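Local coordinates for protein beta-agarase B (Zobellia galactanivorans, PDB 4ATF) that hydrolyses the beta-1,4-galactosidic linkages of agarose in a random manner with retention of the anomeric configuration, giving mainly tetramers, at residues Trp55-Tyr59 / Glu70-Asp74; Gly81-Ala87 / Asn292-Asp297; Tyr145-Tyr149 / Thr192-Lys196. The protein carries 1 engineered substitution. One frame throughout, in Å; residues are numbered along the deposited sequence.

Contact 1: residues Trp55-Tyr59 / Glu70-Asp74; sequences WDDFY and EWKRD. With GAL (beta-D-galactopyranose), chain E; AAL (3,6-anhydro-alpha-L-galactopyranose), chain B.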
loop_
_atom_site.group_PDB
_atom_site.type_symbol
_atom_site.label_atom_id
_atom_site.label_comp_id
_atom_site.label_asym_id
_atom_site.label_seq_id
_atom_site.Cartn_x
_atom_site.Cartn_y
_atom_site.Cartn_z
ATOM N N TRP A 55 1.755 1.885 -16.230
ATOM C CA TRP A 55 1.037 2.562 -15.173
ATOM C C TRP A 55 0.084 3.634 -15.697
ATOM O O TRP A 55 0.349 4.269 -16.725
ATOM C CB TRP A 55 2.028 3.263 -14.200
ATOM C CG TRP A 55 3.071 2.305 -13.703
ATOM C CD1 TRP A 55 4.341 2.140 -14.192
ATOM C CD2 TRP A 55 2.938 1.394 -12.584
ATOM N NE1 TRP A 55 5.028 1.165 -13.433
ATOM C CE2 TRP A 55 4.175 0.667 -12.477
ATOM C CE3 TRP A 55 1.893 1.107 -11.680
ATOM C CZ2 TRP A 55 4.394 -0.347 -11.494
ATOM C CZ3 TRP A 55 2.104 0.100 -10.682
ATOM C CH2 TRP A 55 3.370 -0.616 -10.609
ATOM N N ASP A 56 -0.966 3.897 -14.923
ATOM C CA ASP A 56 -1.766 5.135 -15.082
ATOM C C ASP A 56 -1.459 6.033 -13.884
ATOM O O ASP A 56 -1.361 5.499 -12.730
ATOM C CB ASP A 56 -3.263 4.769 -15.054
ATOM C CG ASP A 56 -4.178 5.998 -15.314
ATOM O OD1 ASP A 56 -3.726 7.039 -15.857
ATOM O OD2 ASP A 56 -5.358 5.910 -14.944
ATOM N N ASP A 57 -1.318 7.358 -14.082
ATOM C CA ASP A 57 -0.870 8.193 -12.938
ATOM C C ASP A 57 -2.060 8.750 -12.154
ATOM O O ASP A 57 -2.072 9.914 -11.707
ATOM C CB ASP A 57 0.148 9.303 -13.334
ATOM C CG ASP A 57 -0.351 10.221 -14.512
ATOM O OD1 ASP A 57 -1.442 9.935 -15.132
ATOM O OD2 ASP A 57 0.375 11.235 -14.824
ATOM N N PHE A 58 -3.041 7.865 -11.896
ATOM C CA PHE A 58 -4.159 8.237 -11.015
ATOM C C PHE A 58 -4.645 7.011 -10.280
ATOM O O PHE A 58 -4.173 5.896 -10.547
ATOM C CB PHE A 58 -5.320 8.922 -11.793
ATOM C CG PHE A 58 -6.162 9.852 -10.896
ATOM C CD1 PHE A 58 -5.640 11.058 -10.457
ATOM C CD2 PHE A 58 -7.440 9.470 -10.446
ATOM C CE1 PHE A 58 -6.355 11.948 -9.594
ATOM C CE2 PHE A 58 -8.178 10.330 -9.565
ATOM C CZ PHE A 58 -7.616 11.574 -9.133
ATOM N N TYR A 59 -5.566 7.223 -9.347
ATOM C CA TYR A 59 -6.353 6.130 -8.738
ATOM C C TYR A 59 -7.225 5.432 -9.799
ATOM O O TYR A 59 -7.320 5.903 -10.902
ATOM C CB TYR A 59 -7.176 6.713 -7.601
ATOM C CG TYR A 59 -8.026 5.722 -6.825
ATOM C CD1 TYR A 59 -7.425 4.757 -5.949
ATOM C CD2 TYR A 59 -9.435 5.827 -6.844
ATOM C CE1 TYR A 59 -8.256 3.865 -5.151
ATOM C CE2 TYR A 59 -10.253 4.921 -6.072
ATOM C CZ TYR A 59 -9.650 3.967 -5.246
ATOM O OH TYR A 59 -10.465 3.106 -4.507
ATOM N N GLU A 70 -6.075 15.017 -1.948
ATOM C CA GLU A 70 -6.672 15.285 -3.280
ATOM C C GLU A 70 -5.632 14.834 -4.302
ATOM O O GLU A 70 -4.636 15.556 -4.541
ATOM C CB GLU A 70 -7.049 16.772 -3.412
ATOM C CG GLU A 70 -7.549 17.053 -4.872
ATOM C CD GLU A 70 -7.979 18.520 -5.067
ATOM O OE1 GLU A 70 -9.134 18.844 -4.677
ATOM O OE2 GLU A 70 -7.174 19.333 -5.618
ATOM N N TRP A 71 -5.768 13.602 -4.803
ATOM C CA TRP A 71 -4.751 13.082 -5.693
ATOM C C TRP A 71 -4.657 13.906 -6.971
ATOM O O TRP A 71 -5.672 14.383 -7.489
ATOM C CB TRP A 71 -5.010 11.630 -6.074
ATOM C CG TRP A 71 -4.738 10.676 -4.885
ATOM C CD1 TRP A 71 -3.639 10.666 -4.029
ATOM C CD2 TRP A 71 -5.559 9.594 -4.485
ATOM N NE1 TRP A 71 -3.743 9.632 -3.117
ATOM C CE2 TRP A 71 -4.934 8.972 -3.358
ATOM C CE3 TRP A 71 -6.786 9.077 -4.957
ATOM C CZ2 TRP A 71 -5.501 7.828 -2.707
ATOM C CZ3 TRP A 71 -7.337 7.935 -4.295
ATOM C CH2 TRP A 71 -6.698 7.353 -3.187
ATOM N N LYS A 72 -3.445 13.980 -7.533
ATOM C CA LYS A 72 -3.158 14.712 -8.803
ATOM C C LYS A 72 -2.205 13.909 -9.666
ATOM O O LYS A 72 -1.228 13.294 -9.156
ATOM C CB LYS A 72 -2.519 16.079 -8.454
ATOM C CG LYS A 72 -3.517 17.097 -7.857
ATOM C CD LYS A 72 -4.558 17.595 -8.953
ATOM C CE LYS A 72 -5.453 18.637 -8.334
ATOM N NZ LYS A 72 -6.506 19.160 -9.255
ATOM N N ARG A 73 -2.460 13.895 -10.977
ATOM C CA ARG A 73 -1.567 13.226 -11.946
ATOM C C ARG A 73 -0.152 13.793 -11.856
ATOM O O ARG A 73 0.791 13.054 -11.940
ATOM C CB ARG A 73 -2.082 13.350 -13.396
ATOM C CG ARG A 73 -3.332 12.489 -13.601
ATOM C CD ARG A 73 -3.893 12.636 -14.991
ATOM N NE ARG A 73 -5.174 11.910 -15.147
ATOM C CZ ARG A 73 -5.299 10.603 -15.286
ATOM N NH1 ARG A 73 -4.224 9.815 -15.287
ATOM N NH2 ARG A 73 -6.531 10.074 -15.428
ATOM N N ASP A 74 -0.032 15.103 -11.659
ATOM C CA ASP A 74 1.271 15.742 -11.663
ATOM C C ASP A 74 1.991 15.801 -10.277
ATOM O O ASP A 74 2.966 16.561 -10.105
ATOM C CB ASP A 74 1.127 17.134 -12.296
ATOM C CG ASP A 74 0.364 18.130 -11.402
ATOM O OD1 ASP A 74 -0.135 17.778 -10.309
ATOM O OD2 ASP A 74 0.280 19.310 -11.816
HETATM C C1 GAL E . -13.328 4.227 -2.516
HETATM C C2 GAL E . -14.084 3.920 -3.820
HETATM C C3 GAL E . -14.861 5.166 -4.302
HETATM C C4 GAL E . -15.728 5.746 -3.162
HETATM C C5 GAL E . -14.888 5.944 -1.884
HETATM C C6 GAL E . -15.847 6.518 -0.861
HETATM O O2 GAL E . -13.225 3.401 -4.859
HETATM O O3 GAL E . -15.737 4.742 -5.322
HETATM O O4 GAL E . -16.675 4.757 -2.795
HETATM O O5 GAL E . -14.254 4.685 -1.492
HETATM O O6 GAL E . -14.957 6.811 0.160
HETATM C C1 AAL B . -10.021 1.925 0.995
HETATM C C2 AAL B . -11.359 2.587 1.440
HETATM C C3 AAL B . -12.384 2.441 0.268
HETATM C C4 AAL B . -11.943 2.942 -1.058
HETATM C C5 AAL B . -10.758 2.047 -1.340
HETATM C C6 AAL B . -11.450 0.675 -1.107
HETATM O O2 AAL B . -11.132 3.966 1.723
HETATM O O3 AAL B . -12.470 1.016 -0.111
HETATM O O4 AAL B . -12.834 2.951 -2.136
HETATM O O5 AAL B . -9.648 2.222 -0.418
HETATM O O HOH W 1 -7.359 7.416 -15.274
#

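Contact 2: residues Gly81-Ala87 / Asn292-Asp297; sequences GELKMWA and NTFGVD. With NA (sodium ion), chain I.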
loop_
_atom_site.group_PDB
_atom_site.type_symbol
_atom_site.label_atom_id
_atom_site.label_comp_id
_atom_site.label_asym_id
_atom_site.label_seq_id
_atom_site.Cartn_x
_atom_site.Cartn_y
_atom_site.Cartn_z
ATOM N N GLY A 81 16.340 6.957 -10.969
ATOM C CA GLY A 81 16.220 5.551 -10.580
ATOM C C GLY A 81 15.047 5.156 -9.692
ATOM O O GLY A 81 14.937 3.969 -9.325
ATOM N N GLU A 82 14.169 6.113 -9.337
ATOM C CA GLU A 82 13.039 5.809 -8.458
ATOM C C GLU A 82 11.738 6.386 -8.991
ATOM O O GLU A 82 11.733 7.460 -9.549
ATOM C CB GLU A 82 13.237 6.449 -7.050
ATOM C CG GLU A 82 14.475 6.055 -6.353
ATOM C CD GLU A 82 14.729 6.871 -5.118
ATOM O OE1 GLU A 82 13.806 7.395 -4.433
ATOM O OE2 GLU A 82 15.891 6.963 -4.818
ATOM N N LEU A 83 10.637 5.704 -8.715
ATOM C CA LEU A 83 9.316 6.310 -8.701
ATOM C C LEU A 83 9.276 7.214 -7.474
ATOM O O LEU A 83 9.617 6.754 -6.365
ATOM C CB LEU A 83 8.230 5.189 -8.563
ATOM C CG LEU A 83 6.759 5.630 -8.282
ATOM C CD1 LEU A 83 6.184 6.523 -9.468
ATOM C CD2 LEU A 83 5.896 4.436 -8.030
ATOM N N LYS A 84 8.881 8.477 -7.674
ATOM C CA LYS A 84 8.705 9.429 -6.591
ATOM C C LYS A 84 7.324 10.131 -6.627
ATOM O O LYS A 84 6.735 10.273 -7.673
ATOM C CB LYS A 84 9.833 10.446 -6.615
ATOM C CG LYS A 84 11.242 9.793 -6.428
ATOM C CD LYS A 84 12.247 10.901 -6.527
ATOM C CE LYS A 84 13.670 10.360 -6.686
ATOM N NZ LYS A 84 14.731 11.408 -6.524
ATOM N N MET A 85 6.829 10.581 -5.485
ATOM C CA MET A 85 5.486 11.097 -5.339
ATOM C C MET A 85 5.657 12.097 -4.181
ATOM O O MET A 85 6.248 11.727 -3.148
ATOM C CB MET A 85 4.636 9.900 -4.839
ATOM C CG MET A 85 3.439 9.670 -5.514
ATOM S SD MET A 85 3.007 8.061 -4.824
ATOM C CE MET A 85 3.648 7.148 -6.235
ATOM N N TRP A 86 5.152 13.321 -4.286
ATOM C CA TRP A 86 5.291 14.256 -3.163
ATOM C C TRP A 86 3.996 14.976 -2.842
ATOM O O TRP A 86 3.024 14.841 -3.582
ATOM C CB TRP A 86 6.455 15.266 -3.389
ATOM C CG TRP A 86 6.225 16.479 -4.259
ATOM C CD1 TRP A 86 6.246 17.785 -3.836
ATOM C CD2 TRP A 86 6.052 16.527 -5.686
ATOM N NE1 TRP A 86 6.060 18.641 -4.891
ATOM C CE2 TRP A 86 5.932 17.911 -6.045
ATOM C CE3 TRP A 86 5.960 15.556 -6.686
ATOM C CZ2 TRP A 86 5.737 18.345 -7.366
ATOM C CZ3 TRP A 86 5.769 15.985 -8.032
ATOM C CH2 TRP A 86 5.678 17.373 -8.349
ATOM N N ALA A 87 3.986 15.766 -1.771
ATOM C CA ALA A 87 2.743 16.387 -1.277
ATOM C C ALA A 87 2.840 17.953 -1.195
ATOM O O ALA A 87 3.822 18.460 -0.663
ATOM C CB ALA A 87 2.430 15.826 0.138
ATOM N N ASN A 292 8.478 14.852 2.591
ATOM C CA ASN A 292 7.194 14.485 2.025
ATOM C C ASN A 292 7.269 13.904 0.610
ATOM O O ASN A 292 6.318 13.993 -0.142
ATOM C CB ASN A 292 6.285 15.720 2.049
ATOM C CG ASN A 292 6.056 16.188 3.471
ATOM O OD1 ASN A 292 5.231 15.614 4.162
ATOM N ND2 ASN A 292 6.814 17.180 3.921
ATOM N N THR A 293 8.378 13.234 0.308
ATOM C CA THR A 293 8.555 12.535 -0.935
ATOM C C THR A 293 8.725 11.018 -0.647
ATOM O O THR A 293 9.620 10.617 0.086
ATOM C CB THR A 293 9.790 13.095 -1.732
ATOM O OG1 THR A 293 9.575 14.483 -1.983
ATOM C CG2 THR A 293 9.963 12.385 -3.076
ATOM N N PHE A 294 7.855 10.210 -1.235
ATOM C CA PHE A 294 7.847 8.756 -1.084
ATOM C C PHE A 294 8.591 8.216 -2.314
ATOM O O PHE A 294 8.281 8.629 -3.452
ATOM C CB PHE A 294 6.382 8.284 -1.038
ATOM C CG PHE A 294 6.218 6.783 -0.907
ATOM C CD1 PHE A 294 7.143 6.005 -0.156
ATOM C CD2 PHE A 294 5.169 6.145 -1.552
ATOM C CE1 PHE A 294 6.996 4.586 -0.051
ATOM C CE2 PHE A 294 4.971 4.756 -1.431
ATOM C CZ PHE A 294 5.887 3.959 -0.676
ATOM N N GLY A 295 9.610 7.377 -2.095
ATOM C CA GLY A 295 10.454 6.868 -3.206
ATOM C C GLY A 295 10.338 5.361 -3.266
ATOM O O GLY A 295 10.363 4.683 -2.206
ATOM N N VAL A 296 10.167 4.845 -4.478
ATOM C CA VAL A 296 10.096 3.401 -4.706
ATOM C C VAL A 296 11.192 3.079 -5.705
ATOM O O VAL A 296 11.165 3.567 -6.822
ATOM C CB VAL A 296 8.694 2.923 -5.234
ATOM C CG1 VAL A 296 8.713 1.431 -5.604
ATOM C CG2 VAL A 296 7.643 3.165 -4.171
ATOM N N ASP A 297 12.196 2.308 -5.291
ATOM C CA ASP A 297 13.305 1.930 -6.184
ATOM C C ASP A 297 12.801 0.907 -7.230
ATOM O O ASP A 297 13.111 1.018 -8.427
ATOM C CB ASP A 297 14.462 1.350 -5.326
ATOM C CG ASP A 297 15.721 1.022 -6.140
ATOM O OD1 ASP A 297 15.811 1.420 -7.318
ATOM O OD2 ASP A 297 16.633 0.346 -5.595
HETATM NA NA NA I . 15.033 1.790 -9.525
HETATM O O HOH W 2 16.928 0.435 -10.087
#

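Contact 3: residues Tyr145-Tyr149 / Thr192-Lys196; sequences YGADY and TVWNK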
loop_
_atom_site.group_PDB
_atom_site.type_symbol
_atom_site.label_atom_id
_atom_site.label_comp_id
_atom_site.label_asym_id
_atom_site.label_seq_id
_atom_site.Cartn_x
_atom_site.Cartn_y
_atom_site.Cartn_z
ATOM N N TYR A 145 3.320 5.107 8.442
ATOM C CA TYR A 145 3.263 6.543 8.786
ATOM C C TYR A 145 4.651 6.817 9.357
ATOM O O TYR A 145 4.902 6.579 10.540
ATOM C CB TYR A 145 2.133 6.800 9.833
ATOM C CG TYR A 145 0.815 6.235 9.343
ATOM C CD1 TYR A 145 0.476 4.898 9.592
ATOM C CD2 TYR A 145 -0.083 6.994 8.545
ATOM C CE1 TYR A 145 -0.711 4.333 9.117
ATOM C CE2 TYR A 145 -1.323 6.397 8.074
ATOM C CZ TYR A 145 -1.605 5.086 8.371
ATOM O OH TYR A 145 -2.772 4.444 7.914
ATOM N N GLY A 146 5.591 7.291 8.538
ATOM C CA GLY A 146 6.998 7.283 8.964
ATOM C C GLY A 146 7.584 8.391 9.844
ATOM O O GLY A 146 8.734 8.248 10.285
ATOM N N ALA A 147 6.857 9.493 10.083
ATOM C CA ALA A 147 7.485 10.700 10.696
ATOM C C ALA A 147 8.178 10.422 12.041
ATOM O O ALA A 147 7.610 9.693 12.898
ATOM C CB ALA A 147 6.455 11.838 10.916
ATOM N N ASP A 148 9.350 11.033 12.250
ATOM C CA ASP A 148 9.945 11.015 13.611
ATOM C C ASP A 148 9.098 11.842 14.608
ATOM O O ASP A 148 9.031 11.509 15.807
ATOM C CB ASP A 148 11.338 11.642 13.568
ATOM C CG ASP A 148 12.344 10.767 12.738
ATOM O OD1 ASP A 148 12.186 9.495 12.727
ATOM O OD2 ASP A 148 13.294 11.349 12.143
ATOM N N TYR A 149 8.484 12.923 14.111
ATOM C CA TYR A 149 7.829 13.901 14.984
ATOM C C TYR A 149 6.606 14.451 14.287
ATOM O O TYR A 149 6.654 14.624 13.071
ATOM C CB TYR A 149 8.796 15.056 15.256
ATOM C CG TYR A 149 8.222 16.054 16.255
ATOM C CD1 TYR A 149 8.248 15.812 17.633
ATOM C CD2 TYR A 149 7.602 17.239 15.806
ATOM C CE1 TYR A 149 7.680 16.748 18.546
ATOM C CE2 TYR A 149 7.033 18.147 16.701
ATOM C CZ TYR A 149 7.063 17.915 18.059
ATOM O OH TYR A 149 6.452 18.888 18.905
ATOM N N THR A 192 13.546 -1.038 14.080
ATOM C CA THR A 192 13.838 -0.242 12.865
ATOM C C THR A 192 12.958 1.012 12.717
ATOM O O THR A 192 11.725 0.920 12.900
ATOM C CB THR A 192 13.593 -1.117 11.613
ATOM O OG1 THR A 192 14.375 -2.291 11.772
ATOM C CG2 THR A 192 14.031 -0.409 10.337
ATOM N N VAL A 193 13.586 2.145 12.375
ATOM C CA VAL A 193 12.864 3.385 12.070
ATOM C C VAL A 193 12.828 3.372 10.560
ATOM O O VAL A 193 13.862 3.579 9.921
ATOM C CB VAL A 193 13.599 4.698 12.588
ATOM C CG1 VAL A 193 12.821 5.925 12.130
ATOM C CG2 VAL A 193 13.682 4.751 14.153
ATOM N N TRP A 194 11.643 3.129 10.008
ATOM C CA TRP A 194 11.437 2.785 8.600
ATOM C C TRP A 194 11.899 3.921 7.668
ATOM O O TRP A 194 12.408 3.621 6.567
ATOM C CB TRP A 194 9.965 2.355 8.326
ATOM C CG TRP A 194 9.701 1.127 9.184
ATOM C CD1 TRP A 194 8.989 1.101 10.326
ATOM C CD2 TRP A 194 10.266 -0.192 9.019
ATOM N NE1 TRP A 194 9.049 -0.149 10.897
ATOM C CE2 TRP A 194 9.838 -0.964 10.130
ATOM C CE3 TRP A 194 11.111 -0.780 8.058
ATOM C CZ2 TRP A 194 10.190 -2.308 10.312
ATOM C CZ3 TRP A 194 11.470 -2.124 8.219
ATOM C CH2 TRP A 194 10.989 -2.889 9.340
ATOM N N ASN A 195 11.759 5.183 8.131
ATOM C CA ASN A 195 12.051 6.329 7.243
ATOM C C ASN A 195 13.588 6.507 6.917
ATOM O O ASN A 195 13.966 7.306 6.031
ATOM C CB ASN A 195 11.414 7.629 7.750
ATOM C CG ASN A 195 12.105 8.187 8.992
ATOM O OD1 ASN A 195 11.441 8.681 9.928
ATOM N ND2 ASN A 195 13.417 8.159 8.999
ATOM N N LYS A 196 14.459 5.730 7.574
ATOM C CA LYS A 196 15.892 5.973 7.438
ATOM C C LYS A 196 16.479 5.313 6.190
ATOM O O LYS A 196 17.511 5.775 5.725
ATOM C CB LYS A 196 16.659 5.508 8.685
ATOM C CG LYS A 196 16.326 6.329 9.953
ATOM C CD LYS A 196 17.268 5.999 11.081
ATOM C CE LYS A 196 17.464 7.249 11.975
ATOM N NZ LYS A 196 16.458 7.327 12.957
HETATM O O HOH W 3 9.726 5.685 9.951
HETATM O O HOH W 4 14.847 9.649 10.916
#

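Contact 1: residues Trp55-Tyr59 / Glu70-Asp74
Residues 56-59 and 71-73 run in nearly opposite directions, at 168°. The segments come closest at Asp57 and Arg73, whose CA atoms are 5.2 Å apart. No backbone ladder joins them. Instead each pairs with strand 96-103, Asp56 through Thr102 and Glu70 through Ile96. Asp57 is the centre of an inverse gamma turn, which carries the chain out of strand 55-56. A CA-H...O contact, Arg73 CA to Asp57 O at 3.4 Å, marks the close approach.

Arg73 NH1 is held by two acids. It donates to Asp56 OD1 at 2.9 Å and to Asp57 OD1 at 2.8 Å, both salt bridges. Water 1 adds a second link, 2.8 Å from Arg73 NH2 and 2.5 Å from Asp56 OD2. Asp57 OD2 also has a salt bridge to Lys47. Phe58 CB lies over one face of the guanidinium. The Phe58 ring leans on Trp71, with CE1 3.8 Å from Trp71 CB. Trp71 CZ3 lies over one face of the Tyr59 ring, 3.4 Å from Tyr59 CG. Trp71 NE1 is hydrogen-bonded to Thr261 O.

Tyr59 OH donates to galactose O2 at 2.8 Å. The contact therefore joins a salt-bridge network of Asp56, Asp57 and the exposed Arg73 to an aromatic pair that backs a substrate-binding tyrosine of the agarose cleft.

Contact 2: residues Gly81-Ala87 / Asn292-Asp297
Strands 82-86 and 293-297 pair antiparallel, at 162° and with 4.4 Å between their axes. They are parts of strands 82-89 and 293-306 of the jelly-roll GH16 beta-sandwich. Leu83 and Val296 form a hydrogen-bonded pair. Leu83 N donates to Val296 O at 2.9 Å, and Val296 N donates to Leu83 O at 2.7 Å. In the next such pair, Phe294 N to Met85 O is 2.9 Å, while the return bond from Met85 N to Phe294 O is weak at 3.2 Å. Another weak bond, Ala87 N to Asn292 O at 3.4 Å, follows at the far end. Lys84 and Gly295 form a non-hydrogen-bonded pair, and their backbones hydrogen-bond outward instead, to Tyr77 and Lys118. A CB on Gly295 would clash with Glu82 OE1.

The side chains of Leu83, Met85, Phe294 and Val296 share one face of the sheet, where the first three meet Ile259 of strand 255-262. Met85 SD sits at the edge of the Phe294 ring, 4.4 Å from CD2. Several polar side-chain atoms have partners outside the segments: Thr293 OG1 has Ile289 O, Asn292 ND2 has Asn288 O, Asn292 OD1 has Ser122 OG, and Asp297 OD2 has a salt bridge to Arg116.

A sodium ion at the other end is bound by Gly81 O at 2.2 Å, Asp297 O at 2.3 Å, Asp297 OD1 at 2.4 Å, water 2 at 2.4 Å, Asn37 O and Glu39 OE2. It lets two acceptors, Gly81 O and Asp297 OD1, lie 3.4 Å apart. It ties the residue before strand 82-86 to strand 293-297, facing the charges of Asp297 and Glu39.

Contact 3: residues Tyr145-Tyr149 / Thr192-Lys196
Asn195 lays its side chain over the carbonyl of Gly146, with Asn195 CB 3.7 Å from Gly146 O. The two CA atoms are 5.4 Å apart. A CB on Gly146 would point toward Asn195 and lie 3.6 Å from Asn195 CB. Water 3 bridges the two main chains. It donates to Gly146 O at 2.8 Å and accepts from Asn195 N at 2.8 Å. Asp148 OD1 lies 3.7 Å from Val193 CG1, just before the 3-10 segment 194-196. Water 4 donates to Asp148 OD2 at 2.6 Å and is weakly hydrogen-bonded to Lys196 NZ at 3.5 Å. The segments bury only 157 Å² together, and two waters link them.

This is a water-mediated contact between two loops of the GH16 beta-sandwich. Segment 145-149 leads from strand 137-145, where Tyr145 lines the glycan pocket, into strand 149-150. Ala147 makes a backbone hydrogen bond to Ser122. Segment 192-196 lies between strands 187-188 and 199-207, with a backbone hydrogen bond from Trp194 to Ser161, at the end of helix 158-161.

Contact 1 comes first along the chain, followed by the opening strand of contact 2. Segment 292-297 closes contact 2 only near the C-terminus, so contact 3 falls wholly within the intervening chain. The centres of contacts 1 and 2 are about 13 Å apart, and the two touch where Asp74 O meets Trp86 CH2 at 3.3 Å. Both reach the large sheet, in which strand 96-103 lies beside strand 82-89. Contact 3 is a loop contact about 15 Å from contact 2 and about 25 Å from contact 1, between centres. All three lie in the catalytic domain. Contact 2 ties early and late strands of the GH16 beta-sandwich, while contact 1 reaches the substrate directly.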